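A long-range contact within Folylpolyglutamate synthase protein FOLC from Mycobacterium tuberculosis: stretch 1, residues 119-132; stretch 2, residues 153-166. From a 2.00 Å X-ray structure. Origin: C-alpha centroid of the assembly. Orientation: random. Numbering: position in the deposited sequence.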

# COMPACT_ATOMS: atom_id res chain seq x y z
N GLN A 119 -11.93 -19.74 -2.55
CA GLN A 119 -12.78 -18.71 -3.06
C GLN A 119 -12.06 -17.96 -4.16
O GLN A 119 -12.71 -17.47 -5.08
CB GLN A 119 -13.10 -17.72 -1.95
CG GLN A 119 -14.26 -18.17 -1.06
CD GLN A 119 -14.22 -17.68 0.41
OE1 GLN A 119 -13.33 -16.92 0.87
NE2 GLN A 119 -15.19 -18.15 1.16
N TYR A 120 -10.72 -17.81 -4.03
CA TYR A 120 -9.95 -17.03 -5.04
C TYR A 120 -10.00 -17.79 -6.35
O TYR A 120 -10.25 -17.22 -7.43
CB TYR A 120 -8.51 -16.87 -4.53
CG TYR A 120 -7.51 -16.18 -5.44
CD1 TYR A 120 -7.27 -14.80 -5.34
CD2 TYR A 120 -6.75 -16.89 -6.37
CE1 TYR A 120 -6.31 -14.15 -6.16
CE2 TYR A 120 -5.76 -16.21 -7.23
CZ TYR A 120 -5.57 -14.85 -7.08
OH TYR A 120 -4.62 -14.16 -7.84
N VAL A 121 -9.73 -19.10 -6.28
CA VAL A 121 -9.83 -19.99 -7.46
C VAL A 121 -11.25 -20.00 -8.03
O VAL A 121 -11.40 -19.87 -9.23
CB VAL A 121 -9.37 -21.45 -7.09
CG1 VAL A 121 -9.64 -22.44 -8.19
CG2 VAL A 121 -7.87 -21.43 -6.73
N ALA A 122 -12.30 -20.16 -7.19
CA ALA A 122 -13.68 -20.17 -7.69
C ALA A 122 -14.01 -18.85 -8.38
O ALA A 122 -14.71 -18.83 -9.36
CB ALA A 122 -14.68 -20.40 -6.53
N THR A 123 -13.49 -17.73 -7.86
CA THR A 123 -13.74 -16.43 -8.50
C THR A 123 -13.10 -16.37 -9.88
O THR A 123 -13.73 -15.95 -10.83
CB THR A 123 -13.27 -15.27 -7.59
OG1 THR A 123 -13.98 -15.38 -6.35
CG2 THR A 123 -13.59 -13.92 -8.19
N TYR A 124 -11.86 -16.82 -9.99
CA TYR A 124 -11.17 -16.85 -11.27
C TYR A 124 -11.95 -17.77 -12.25
O TYR A 124 -12.27 -17.38 -13.38
CB TYR A 124 -9.74 -17.39 -11.09
CG TYR A 124 -9.10 -17.63 -12.42
CD1 TYR A 124 -8.63 -16.56 -13.19
CD2 TYR A 124 -9.00 -18.90 -12.93
CE1 TYR A 124 -8.09 -16.74 -14.43
CE2 TYR A 124 -8.45 -19.11 -14.15
CZ TYR A 124 -8.00 -18.03 -14.91
OH TYR A 124 -7.46 -18.24 -16.17
N ARG A 125 -12.30 -18.98 -11.81
CA ARG A 125 -13.00 -19.92 -12.66
C ARG A 125 -14.32 -19.35 -13.13
O ARG A 125 -14.73 -19.54 -14.27
CB ARG A 125 -13.28 -21.22 -11.93
CG ARG A 125 -12.07 -22.14 -11.65
CD ARG A 125 -12.64 -23.53 -11.25
NE ARG A 125 -11.64 -24.60 -11.31
CZ ARG A 125 -11.38 -25.31 -12.41
NH1 ARG A 125 -12.06 -25.06 -13.54
NH2 ARG A 125 -10.45 -26.26 -12.38
N GLU A 126 -15.03 -18.66 -12.24
CA GLU A 126 -16.34 -18.15 -12.65
C GLU A 126 -16.23 -17.05 -13.72
O GLU A 126 -17.05 -17.03 -14.64
CB GLU A 126 -17.18 -17.70 -11.47
CG GLU A 126 -17.16 -16.23 -11.20
CD GLU A 126 -18.00 -15.89 -9.94
OE1 GLU A 126 -18.84 -16.71 -9.55
OE2 GLU A 126 -17.80 -14.83 -9.34
N ILE A 127 -15.23 -16.15 -13.64
CA ILE A 127 -15.07 -15.18 -14.72
C ILE A 127 -14.27 -15.66 -15.94
O ILE A 127 -14.39 -15.07 -17.03
CB ILE A 127 -14.55 -13.83 -14.25
CG1 ILE A 127 -13.08 -13.91 -13.85
CG2 ILE A 127 -15.43 -13.25 -13.09
CD1 ILE A 127 -12.44 -12.49 -13.80
N GLU A 128 -13.53 -16.75 -15.82
CA GLU A 128 -12.56 -17.14 -16.87
C GLU A 128 -13.18 -17.25 -18.28
O GLU A 128 -12.56 -16.82 -19.28
CB GLU A 128 -11.84 -18.46 -16.52
CG GLU A 128 -10.69 -18.81 -17.51
CD GLU A 128 -10.05 -20.17 -17.20
OE1 GLU A 128 -10.80 -21.15 -17.19
OE2 GLU A 128 -8.82 -20.25 -16.99
N PRO A 129 -14.38 -17.89 -18.40
CA PRO A 129 -14.88 -17.96 -19.80
C PRO A 129 -15.07 -16.54 -20.44
O PRO A 129 -14.91 -16.37 -21.66
CB PRO A 129 -16.22 -18.72 -19.68
CG PRO A 129 -16.23 -19.39 -18.33
CD PRO A 129 -15.22 -18.63 -17.44
N LEU A 130 -15.40 -15.52 -19.63
CA LEU A 130 -15.63 -14.17 -20.16
C LEU A 130 -14.29 -13.49 -20.41
O LEU A 130 -14.13 -12.73 -21.37
CB LEU A 130 -16.49 -13.33 -19.18
CG LEU A 130 -17.94 -13.81 -18.93
CD1 LEU A 130 -18.55 -14.29 -20.26
CD2 LEU A 130 -17.99 -14.92 -17.82
N VAL A 131 -13.32 -13.74 -19.53
CA VAL A 131 -11.94 -13.31 -19.76
C VAL A 131 -11.39 -13.91 -21.06
O VAL A 131 -10.79 -13.19 -21.86
CB VAL A 131 -11.01 -13.72 -18.59
CG1 VAL A 131 -9.53 -13.49 -18.95
CG2 VAL A 131 -11.42 -12.98 -17.31
N ALA A 132 -11.56 -15.22 -21.26
CA ALA A 132 -11.11 -15.88 -22.53
C ALA A 132 -11.74 -15.19 -23.75
O ALA A 132 -11.12 -15.04 -24.80
CB ALA A 132 -11.49 -17.36 -22.54
N GLU A 153 -5.57 -6.59 -14.79
CA GLU A 153 -6.96 -6.48 -15.25
C GLU A 153 -7.82 -7.65 -14.74
O GLU A 153 -8.92 -7.45 -14.23
CB GLU A 153 -6.98 -6.40 -16.77
CG GLU A 153 -6.61 -5.02 -17.24
CD GLU A 153 -6.38 -4.95 -18.77
OE1 GLU A 153 -6.44 -5.99 -19.45
OE2 GLU A 153 -6.15 -3.85 -19.28
N VAL A 154 -7.31 -8.86 -14.86
CA VAL A 154 -8.03 -10.02 -14.38
C VAL A 154 -8.22 -10.00 -12.85
O VAL A 154 -9.33 -10.29 -12.36
CB VAL A 154 -7.36 -11.33 -14.85
CG1 VAL A 154 -8.12 -12.52 -14.29
CG2 VAL A 154 -7.34 -11.37 -16.40
N LEU A 155 -7.16 -9.68 -12.08
CA LEU A 155 -7.31 -9.58 -10.63
C LEU A 155 -8.37 -8.56 -10.27
O LEU A 155 -9.17 -8.75 -9.35
CB LEU A 155 -5.99 -9.18 -9.98
CG LEU A 155 -4.90 -10.22 -9.99
CD1 LEU A 155 -3.50 -9.57 -9.59
CD2 LEU A 155 -5.28 -11.42 -9.12
N THR A 156 -8.41 -7.46 -11.01
CA THR A 156 -9.32 -6.37 -10.68
C THR A 156 -10.73 -6.85 -10.97
O THR A 156 -11.63 -6.62 -10.18
CB THR A 156 -8.97 -5.13 -11.47
OG1 THR A 156 -7.70 -4.64 -10.97
CG2 THR A 156 -10.07 -4.02 -11.31
N ALA A 157 -10.92 -7.56 -12.09
CA ALA A 157 -12.22 -8.08 -12.39
C ALA A 157 -12.66 -9.11 -11.36
O ALA A 157 -13.82 -9.16 -10.94
CB ALA A 157 -12.24 -8.70 -13.81
N MSE A 158 -11.73 -9.96 -10.96
CA MSE A 158 -12.02 -10.89 -9.87
C MSE A 158 -12.50 -10.19 -8.61
O MSE A 158 -13.47 -10.63 -7.96
CB MSE A 158 -10.78 -11.76 -9.57
CG MSE A 158 -10.49 -12.79 -10.66
SE MSE A 158 -8.71 -13.58 -10.31
CE MSE A 158 -9.00 -14.35 -8.56
N ALA A 159 -11.81 -9.11 -8.19
CA ALA A 159 -12.21 -8.43 -6.95
C ALA A 159 -13.68 -7.93 -7.13
O ALA A 159 -14.57 -8.10 -6.23
CB ALA A 159 -11.26 -7.26 -6.66
N PHE A 160 -13.94 -7.27 -8.26
CA PHE A 160 -15.26 -6.68 -8.49
C PHE A 160 -16.35 -7.73 -8.53
O PHE A 160 -17.45 -7.48 -8.03
CB PHE A 160 -15.31 -5.83 -9.80
CG PHE A 160 -14.48 -4.57 -9.76
CD1 PHE A 160 -14.34 -3.85 -8.57
CD2 PHE A 160 -13.87 -4.08 -10.91
CE1 PHE A 160 -13.57 -2.70 -8.49
CE2 PHE A 160 -13.11 -2.85 -10.85
CZ PHE A 160 -12.97 -2.18 -9.63
N ALA A 161 -16.07 -8.88 -9.17
CA ALA A 161 -17.05 -10.02 -9.22
C ALA A 161 -17.27 -10.55 -7.80
O ALA A 161 -18.39 -10.83 -7.36
CB ALA A 161 -16.47 -11.13 -10.11
N ALA A 162 -16.17 -10.71 -7.07
CA ALA A 162 -16.28 -11.29 -5.74
C ALA A 162 -17.08 -10.33 -4.85
O ALA A 162 -17.83 -10.77 -3.94
CB ALA A 162 -14.87 -11.49 -5.14
N PHE A 163 -16.93 -9.02 -5.05
CA PHE A 163 -17.66 -8.09 -4.18
C PHE A 163 -19.16 -8.21 -4.44
O PHE A 163 -19.97 -8.04 -3.52
CB PHE A 163 -17.22 -6.62 -4.39
CG PHE A 163 -15.76 -6.36 -4.03
CD1 PHE A 163 -15.08 -7.24 -3.17
CD2 PHE A 163 -15.09 -5.24 -4.56
CE1 PHE A 163 -13.74 -6.97 -2.84
CE2 PHE A 163 -13.76 -4.96 -4.22
CZ PHE A 163 -13.08 -5.82 -3.38
N ALA A 164 -19.53 -8.43 -5.70
CA ALA A 164 -20.96 -8.61 -6.05
C ALA A 164 -21.49 -10.01 -5.59
O ALA A 164 -22.65 -10.13 -5.20
CB ALA A 164 -21.17 -8.41 -7.58
N ASP A 165 -20.64 -11.04 -5.68
CA ASP A 165 -20.96 -12.39 -5.17
C ASP A 165 -21.23 -12.41 -3.69
O ASP A 165 -22.00 -13.25 -3.23
CB ASP A 165 -19.75 -13.35 -5.38
CG ASP A 165 -19.54 -13.71 -6.86
OD1 ASP A 165 -20.48 -13.56 -7.68
OD2 ASP A 165 -18.41 -14.16 -7.20
N ALA A 166 -20.57 -11.52 -2.92
CA ALA A 166 -20.59 -11.65 -1.44
C ALA A 166 -21.99 -11.53 -0.81
O ALA A 166 -22.38 -12.42 -0.01
CB ALA A 166 -19.60 -10.64 -0.77

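Both stretches are essentially helical. Their axes approach to 9.4 Å, and their N-to-C directions differ by 104°, so the helices cross steeply. The CA atoms of Thr-123 and Met-158 lie 6.0 Å apart, against 7.4 Å for those of Val-131 and Val-154. The first helix is kinked: the N atoms of Pro-129 and Leu-130 lack the bond to the preceding turn. For Pro-129 this follows from chemistry, since its ring nitrogen carries no hydrogen; the turn resumes with Val-131 N bonded to Ile-127 O at 3.0 Å.

No clear hydrogen bond joins the stretches, and the 559 Å² they bury, both sides summed, rests mainly on packing. Two side chains interlock as knobs in holes. Selenomethionine Met-158, with the largest covered area (104 Å²), sits among Tyr-120, Thr-123, Tyr-124 and Ile-127. Its CA-to-CB bond points sideways, but the m, t, p chi angles bring its end nearer the first helix. There CE lies 3.6 Å from the centroid of the Tyr-120 ring, 10° off the ring normal, which is a CH-pi contact over the face. The SE atom meets Tyr-124 differently, near the plane of that ring at its edge and 4.0 Å from Tyr-124 CB. A long, flexible, apolar side chain suits a pocket bounded by two aromatic residues.

The reciprocal knob is Ile-127, directed toward the second helix among Val-154, Ala-157, Met-158 and Ala-161. Its CD1 reaches Met-158 CG at 3.7 Å and Ala-157 CB at 3.8 Å, while its CG2 meets Ala-161 CB at 3.8 Å. The two branches thus touch different neighbours, and the short alanine side chains leave room for them.

Small size also matters at Thr-123, whose CG2 lies 3.3 Å from Met-158 O, where the backbones are close. Its hydroxyl is satisfied within its own helix, OG1 donating to Gln-119 O at 2.8 Å, while CG2 packs against the second helix.

Val-154 extends the apolar surface, its CG2 4.0 Å from Val-131 CG1 and its CG1 4.2 Å from Tyr-124 CD1. Near the start of the first stretch, Tyr-120 OH lies 3.1 Å from Leu-155 CD2 and is hydrogen-bonded elsewhere in the structure.

At the exposed margin, Glu-126 OE2 and Asp-165 OD2 are modelled 2.3 Å apart, too close to support any conclusion about cohesion.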